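Local coordinates for protein transcriptional regulator, LRP/AsnC family (Neisseria meningitidis, PDB 2P5V) that regulates transcription as a global regulator of the Lrp/AsnC family, probably by sequence-specific DNA binding through its winged helix-turn-helix domain, at the interface of chains A and B. Residues are numbered along the deposited sequence; one frame, centred on the assembly and turned at random. Chains: chain A/B, Transcriptional regulator, LRP/AsnC family.

The three contacts are neighbouring patches of one two-fold interface. Strand 54-61 of each chain enters all of them, and the two strands pair antiparallel. Contact 1 and contact 2 have C-alpha centres about 9 Å apart and share B:Ala58. The C-alpha centre of contact 3 lies about 8 Å from each of theirs. It shares A:Val54 and B:Ala59 with contact 1, and A:Arg55 and B:Leu60 with contact 2. Contact 1 is built largely from the DNA-binding domains, contact 3 also takes in helix 10-21, and contact 2 reaches residues 150-152. The strand pair probably ties these regions together in the A/B dimer, one pair within the deposited eight-chain assembly.

Contact 1: the interface of chains A and B. Residues chain A 19, 23-25, 45, 54, 57; chain B 24, 58-59.
B:Arg24 lies alongside A:Tyr57 at the winged helix-turn-helix end of this Lrp/AsnC-family dimer. The two side chains point the same way. The tight part is a CH-pi contact: B:Arg24 CD sits over one face of the phenol ring, 3.3 Å from the centroid of A:Tyr57. The arginine chain is extended from CG to NE, which carries its guanidinium past the ring to the backbone of chain A. There NH1 of B:Arg24 bonds to two carbonyls. B:Arg24 NH1 is 2.7 Å from A:Leu25 O, which it meets in the carbonyl plane on a lone pair. B:Arg24 NH1 also bonds A:Gly23 O at 3.0 Å. That oxygen lies in the guanidinium plane, but the donor stands above the carbonyl plane. B:Ala59 closes the other side of the tight part. Its N donates a nearly straight bond (170° at H) to A:Leu19 O near the end of helix 10-21, and B:Ala59 CB meets A:Leu19 CB at 3.6 Å. B:Ala59 CB also approaches the ring at A:Tyr57 CE1, 3.7 Å away. The NH2 side is looser. A:Leu45 CD1 meets B:Arg24 NH2 tip to tip at 3.8 Å, and the bond from NH2 to A:Leu25 O is weak. A:Arg24 contributes little, with about 7 Å² hidden by chain B.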
# COMPACT_ATOMS: atom_id res chain seq x y z
N LEU A 19 15.30 -26.55 -31.38
CA LEU A 19 16.51 -25.85 -30.89
C LEU A 19 16.33 -25.09 -29.58
O LEU A 19 17.28 -24.98 -28.80
CB LEU A 19 17.05 -24.89 -31.96
CG LEU A 19 17.63 -25.58 -33.20
CD1 LEU A 19 17.75 -24.58 -34.30
CD2 LEU A 19 18.98 -26.26 -32.91
N GLY A 23 19.74 -26.74 -27.92
CA GLY A 23 20.52 -25.74 -28.64
C GLY A 23 21.80 -26.20 -29.29
O GLY A 23 22.36 -25.48 -30.12
N ARG A 24 22.28 -27.39 -28.96
CA ARG A 24 23.59 -27.86 -29.41
C ARG A 24 23.49 -29.05 -30.39
O ARG A 24 24.48 -29.76 -30.62
CB ARG A 24 24.44 -28.21 -28.18
CG ARG A 24 25.88 -28.59 -28.47
CD ARG A 24 26.72 -28.56 -27.20
NE ARG A 24 27.47 -27.32 -27.12
CZ ARG A 24 28.71 -27.15 -27.55
NH1 ARG A 24 29.41 -28.16 -28.07
NH2 ARG A 24 29.27 -25.96 -27.43
N LEU A 25 22.32 -29.25 -30.97
CA LEU A 25 22.15 -30.31 -31.98
C LEU A 25 23.03 -30.00 -33.17
O LEU A 25 23.09 -28.86 -33.59
CB LEU A 25 20.69 -30.38 -32.44
CG LEU A 25 19.70 -31.10 -31.53
CD1 LEU A 25 18.35 -31.19 -32.22
CD2 LEU A 25 20.19 -32.49 -31.16
N LEU A 45 18.34 -22.37 -41.12
CA LEU A 45 18.76 -21.98 -39.76
C LEU A 45 19.55 -20.67 -39.78
O LEU A 45 19.40 -19.83 -38.89
CB LEU A 45 19.62 -23.08 -39.12
CG LEU A 45 19.51 -23.38 -37.61
CD1 LEU A 45 20.83 -23.89 -37.08
CD2 LEU A 45 19.03 -22.21 -36.77
N VAL A 54 16.35 -16.35 -34.08
CA VAL A 54 17.33 -16.91 -33.14
C VAL A 54 18.33 -15.79 -32.80
O VAL A 54 19.11 -15.36 -33.64
CB VAL A 54 18.12 -18.06 -33.76
CG1 VAL A 54 19.14 -18.59 -32.73
CG2 VAL A 54 17.18 -19.16 -34.23
N TYR A 57 22.52 -18.71 -28.92
CA TYR A 57 22.59 -20.03 -28.31
C TYR A 57 23.33 -19.91 -26.98
O TYR A 57 24.39 -19.27 -26.90
CB TYR A 57 23.31 -21.02 -29.24
CG TYR A 57 22.65 -21.12 -30.59
CD1 TYR A 57 21.53 -21.95 -30.79
CD2 TYR A 57 23.11 -20.36 -31.66
CE1 TYR A 57 20.91 -22.03 -32.04
CE2 TYR A 57 22.51 -20.42 -32.90
CZ TYR A 57 21.42 -21.26 -33.09
OH TYR A 57 20.84 -21.32 -34.32
N ARG B 24 26.67 -22.88 -28.95
CA ARG B 24 26.71 -23.78 -30.10
C ARG B 24 28.10 -23.94 -30.71
O ARG B 24 28.25 -24.56 -31.76
CB ARG B 24 25.74 -23.23 -31.14
CG ARG B 24 25.08 -24.28 -31.94
CD ARG B 24 23.98 -23.69 -32.78
NE ARG B 24 23.81 -24.47 -33.99
CZ ARG B 24 23.28 -25.68 -34.05
NH1 ARG B 24 22.85 -26.28 -32.94
NH2 ARG B 24 23.18 -26.30 -35.22
N ALA B 58 20.23 -24.22 -25.10
CA ALA B 58 18.99 -23.67 -25.68
C ALA B 58 19.26 -22.56 -26.70
O ALA B 58 20.10 -21.67 -26.47
CB ALA B 58 18.07 -23.13 -24.56
N ALA B 59 18.55 -22.63 -27.82
CA ALA B 59 18.38 -21.49 -28.72
C ALA B 59 17.45 -20.48 -28.03
O ALA B 59 16.40 -20.85 -27.51
CB ALA B 59 17.80 -21.94 -30.05

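Contact 2: the interface of chains A and B. Residues chain A 55, 58, 60, 152; chain B 58, 60, 150, 152.
A:Arg55 has CG between its backbone N and carbonyl carbon (chi1 60°), and its chain then runs extended from CG to NE. This lays the guanidinium against B:Leu60, whose CG is anti to the carbonyl carbon (chi1 -56°). B:Leu60 CB sits over the centre of the A:Arg55 guanidinium, 3.7 Å above one face. The CD1 methyl of B:Leu60 also lies beside this guanidinium. The leucine backbone holds the same arginine, since A:Arg55 N donates to B:Leu60 O at 2.9 Å. At its tip the arginine meets the imidazole of B:His150 at about a right angle. A:Arg55 NH2 is 3.5 Å from B:His150 CD2, and the two planes are 69° apart, so the groups do not stack flat. The CD2 branch of B:Leu60 packs against A:Thr152. B:Leu60 CD2 comes within 3.5 Å of A:Thr152 CB, a tight carbon contact. The twin pair, A:Leu60 CD2 and B:Thr152 CB, is slightly wider at 3.7 Å. The threonines themselves meet methyl to methyl, with A:Thr152 CG2 and B:Thr152 CG2 4.0 Å apart. Two reciprocal bonds join the alanines where the two strands pair. A:Ala58 N donates to B:Ala58 O at 2.9 Å, and B:Ala58 N donates to A:Ala58 O at 3.0 Å. This antiparallel bridge lies at the two-fold centre of the strand 54-61 pair. The loop at Thr152 packs beside it, while B:His150, in strand 149-150, lies farther out against A:Arg55.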
# COMPACT_ATOMS: atom_id res chain seq x y z
N ARG A 55 18.29 -15.30 -31.57
CA ARG A 55 19.17 -14.20 -31.19
C ARG A 55 20.44 -14.71 -30.52
O ARG A 55 21.42 -13.98 -30.47
CB ARG A 55 18.44 -13.21 -30.29
CG ARG A 55 17.93 -13.77 -28.99
CD ARG A 55 17.29 -12.69 -28.15
NE ARG A 55 16.76 -13.23 -26.90
CZ ARG A 55 17.49 -13.59 -25.85
NH1 ARG A 55 18.82 -13.47 -25.85
NH2 ARG A 55 16.89 -14.08 -24.77
N ALA A 58 22.76 -20.51 -25.95
CA ALA A 58 23.31 -20.43 -24.60
C ALA A 58 23.35 -21.78 -23.91
O ALA A 58 22.36 -22.52 -23.91
CB ALA A 58 22.47 -19.48 -23.77
N LEU A 60 22.90 -23.08 -20.40
CA LEU A 60 22.20 -22.64 -19.20
C LEU A 60 22.75 -23.40 -18.01
O LEU A 60 22.88 -24.62 -18.04
CB LEU A 60 20.71 -22.88 -19.34
CG LEU A 60 20.08 -22.24 -20.58
CD1 LEU A 60 18.58 -22.52 -20.59
CD2 LEU A 60 20.38 -20.72 -20.62
N THR A 152 13.42 -21.11 -20.98
CA THR A 152 13.72 -19.98 -21.86
C THR A 152 12.89 -20.10 -23.15
O THR A 152 12.89 -19.20 -23.99
CB THR A 152 15.24 -19.89 -22.19
OG1 THR A 152 15.71 -21.10 -22.79
CG2 THR A 152 16.05 -19.63 -20.93
N ALA B 58 20.23 -24.22 -25.10
CA ALA B 58 18.99 -23.67 -25.68
C ALA B 58 19.26 -22.56 -26.70
O ALA B 58 20.10 -21.67 -26.47
CB ALA B 58 18.07 -23.13 -24.56
N LEU B 60 17.86 -19.22 -27.98
CA LEU B 60 17.04 -18.15 -27.39
C LEU B 60 16.47 -17.33 -28.53
O LEU B 60 17.19 -16.94 -29.45
CB LEU B 60 17.87 -17.28 -26.45
CG LEU B 60 18.61 -17.99 -25.29
CD1 LEU B 60 19.39 -16.99 -24.43
CD2 LEU B 60 17.63 -18.77 -24.41
N HIS B 150 18.65 -8.28 -20.67
CA HIS B 150 18.13 -9.61 -20.47
C HIS B 150 19.11 -10.64 -20.95
O HIS B 150 19.27 -10.85 -22.15
CB HIS B 150 16.81 -9.80 -21.19
CG HIS B 150 16.30 -11.19 -21.10
ND1 HIS B 150 16.04 -11.81 -19.90
CD2 HIS B 150 16.03 -12.11 -22.06
CE1 HIS B 150 15.63 -13.05 -20.12
NE2 HIS B 150 15.62 -13.25 -21.42
N THR B 152 20.86 -14.72 -19.86
CA THR B 152 20.77 -15.97 -19.10
C THR B 152 22.12 -16.34 -18.44
O THR B 152 22.18 -17.26 -17.63
CB THR B 152 20.27 -17.12 -20.01
OG1 THR B 152 21.11 -17.23 -21.16
CG2 THR B 152 18.85 -16.85 -20.46

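Contact 3: the interface of chains A and B. Residues chain A 16, 20, 53-56; chain B 59-62, 65.
This antiparallel strand interface helps hold two Lrp/AsnC-family chains as a dimer within the deposited eight-chain assembly, with B:Leu60 and B:Leu61 running beside A:Ile53 to A:Gln56. It continues the strand 54-61 pair towards the helix-turn-helix domain of chain A. B:Leu60 N donates to A:Gln56 O at 2.7 Å and nearly straight, 172° at H. Further along, B:Ser62 N bonds A:Ile53 O at 2.9 Å. B:Leu61 carries the side-chain packing. Its CG is anti to its own carbonyl carbon (chi1 -52°), and its two methyls meet helix 10-21 of chain A. CD2 of B:Leu61 touches A:Leu16 CD2 at 3.8 Å. CD1 of B:Leu61 packs on the amide carbon CD of A:Gln20 at 3.7 Å, with the two side chains at about a right angle. A:Val54 CG2 also approaches the CD2 methyl. Three waters bridge the chains. One bridges A:Gln20 OE1 and B:Leu61 N, 2.8 Å from the OE1 oxygen of A:Gln20. Another joins A:Gln20 O to B:Ala59 O, and a third joins A:Arg55 NH2 to B:Leu61 O. At the far end A:Ile53 CG1 meets B:Ser65 CB at 3.9 Å. The B:Ser65 hydroxyl OG donates to B:Ser62 O at 2.6 Å, which fixes it beside A:Ile53.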
# COMPACT_ATOMS: atom_id res chain seq x y z
N LEU A 16 12.57 -24.26 -34.63
CA LEU A 16 12.70 -23.37 -33.47
C LEU A 16 12.35 -24.09 -32.18
O LEU A 16 13.00 -23.87 -31.16
CB LEU A 16 11.81 -22.13 -33.65
CG LEU A 16 12.17 -21.18 -34.82
CD1 LEU A 16 11.06 -20.15 -35.07
CD2 LEU A 16 13.50 -20.47 -34.57
N GLN A 20 15.15 -24.54 -29.34
CA GLN A 20 14.85 -23.95 -28.03
C GLN A 20 15.06 -24.95 -26.89
O GLN A 20 15.42 -24.57 -25.78
CB GLN A 20 13.42 -23.43 -27.96
CG GLN A 20 13.25 -22.03 -28.54
CD GLN A 20 11.94 -21.43 -28.13
OE1 GLN A 20 11.89 -20.28 -27.68
NE2 GLN A 20 10.86 -22.20 -28.27
N ILE A 53 15.60 -13.96 -35.40
CA ILE A 53 14.60 -14.81 -34.73
C ILE A 53 15.30 -15.65 -33.67
O ILE A 53 14.88 -15.66 -32.51
CB ILE A 53 13.83 -15.72 -35.72
CG1 ILE A 53 13.06 -14.88 -36.74
CG2 ILE A 53 12.87 -16.64 -34.97
CD1 ILE A 53 12.16 -15.68 -37.69
N VAL A 54 16.35 -16.35 -34.08
CA VAL A 54 17.33 -16.91 -33.14
C VAL A 54 18.33 -15.79 -32.80
O VAL A 54 19.11 -15.36 -33.64
CB VAL A 54 18.12 -18.06 -33.76
CG1 VAL A 54 19.14 -18.59 -32.73
CG2 VAL A 54 17.18 -19.16 -34.23
N ARG A 55 18.29 -15.30 -31.57
CA ARG A 55 19.17 -14.20 -31.19
C ARG A 55 20.44 -14.71 -30.52
O ARG A 55 21.42 -13.98 -30.47
CB ARG A 55 18.44 -13.21 -30.29
CG ARG A 55 17.93 -13.77 -28.99
CD ARG A 55 17.29 -12.69 -28.15
NE ARG A 55 16.76 -13.23 -26.90
CZ ARG A 55 17.49 -13.59 -25.85
NH1 ARG A 55 18.82 -13.47 -25.85
NH2 ARG A 55 16.89 -14.08 -24.77
N GLN A 56 20.42 -15.94 -30.00
CA GLN A 56 21.55 -16.51 -29.26
C GLN A 56 21.40 -18.00 -28.97
O GLN A 56 20.30 -18.49 -28.80
CB GLN A 56 21.73 -15.78 -27.92
CG GLN A 56 23.12 -15.90 -27.32
CD GLN A 56 23.16 -15.48 -25.87
OE1 GLN A 56 22.50 -14.52 -25.47
NE2 GLN A 56 23.92 -16.21 -25.07
N ALA B 59 18.55 -22.63 -27.82
CA ALA B 59 18.38 -21.49 -28.72
C ALA B 59 17.45 -20.48 -28.03
O ALA B 59 16.40 -20.85 -27.51
CB ALA B 59 17.80 -21.94 -30.05
N LEU B 60 17.86 -19.22 -27.98
CA LEU B 60 17.04 -18.15 -27.39
C LEU B 60 16.47 -17.33 -28.53
O LEU B 60 17.19 -16.94 -29.45
CB LEU B 60 17.87 -17.28 -26.45
CG LEU B 60 18.61 -17.99 -25.29
CD1 LEU B 60 19.39 -16.99 -24.43
CD2 LEU B 60 17.63 -18.77 -24.41
N LEU B 61 15.17 -17.10 -28.49
CA LEU B 61 14.50 -16.39 -29.56
C LEU B 61 14.12 -14.98 -29.18
O LEU B 61 13.94 -14.68 -28.00
CB LEU B 61 13.24 -17.14 -29.99
CG LEU B 61 13.38 -18.62 -30.34
CD1 LEU B 61 12.10 -19.08 -30.96
CD2 LEU B 61 14.58 -18.90 -31.27
N SER B 62 13.98 -14.12 -30.18
CA SER B 62 13.36 -12.81 -29.99
C SER B 62 11.83 -12.95 -29.88
O SER B 62 11.18 -13.46 -30.81
CB SER B 62 13.72 -11.86 -31.14
OG SER B 62 13.04 -10.62 -31.02
N SER B 65 10.06 -11.10 -32.73
CA SER B 65 10.16 -11.81 -34.01
C SER B 65 9.15 -12.96 -34.17
O SER B 65 8.88 -13.40 -35.29
CB SER B 65 11.58 -12.36 -34.19
OG SER B 65 11.82 -13.45 -33.31
O HOH W 1 14.80 -21.93 -25.20
O HOH W 2 13.68 -18.46 -26.61
O HOH W 3 14.01 -15.21 -25.25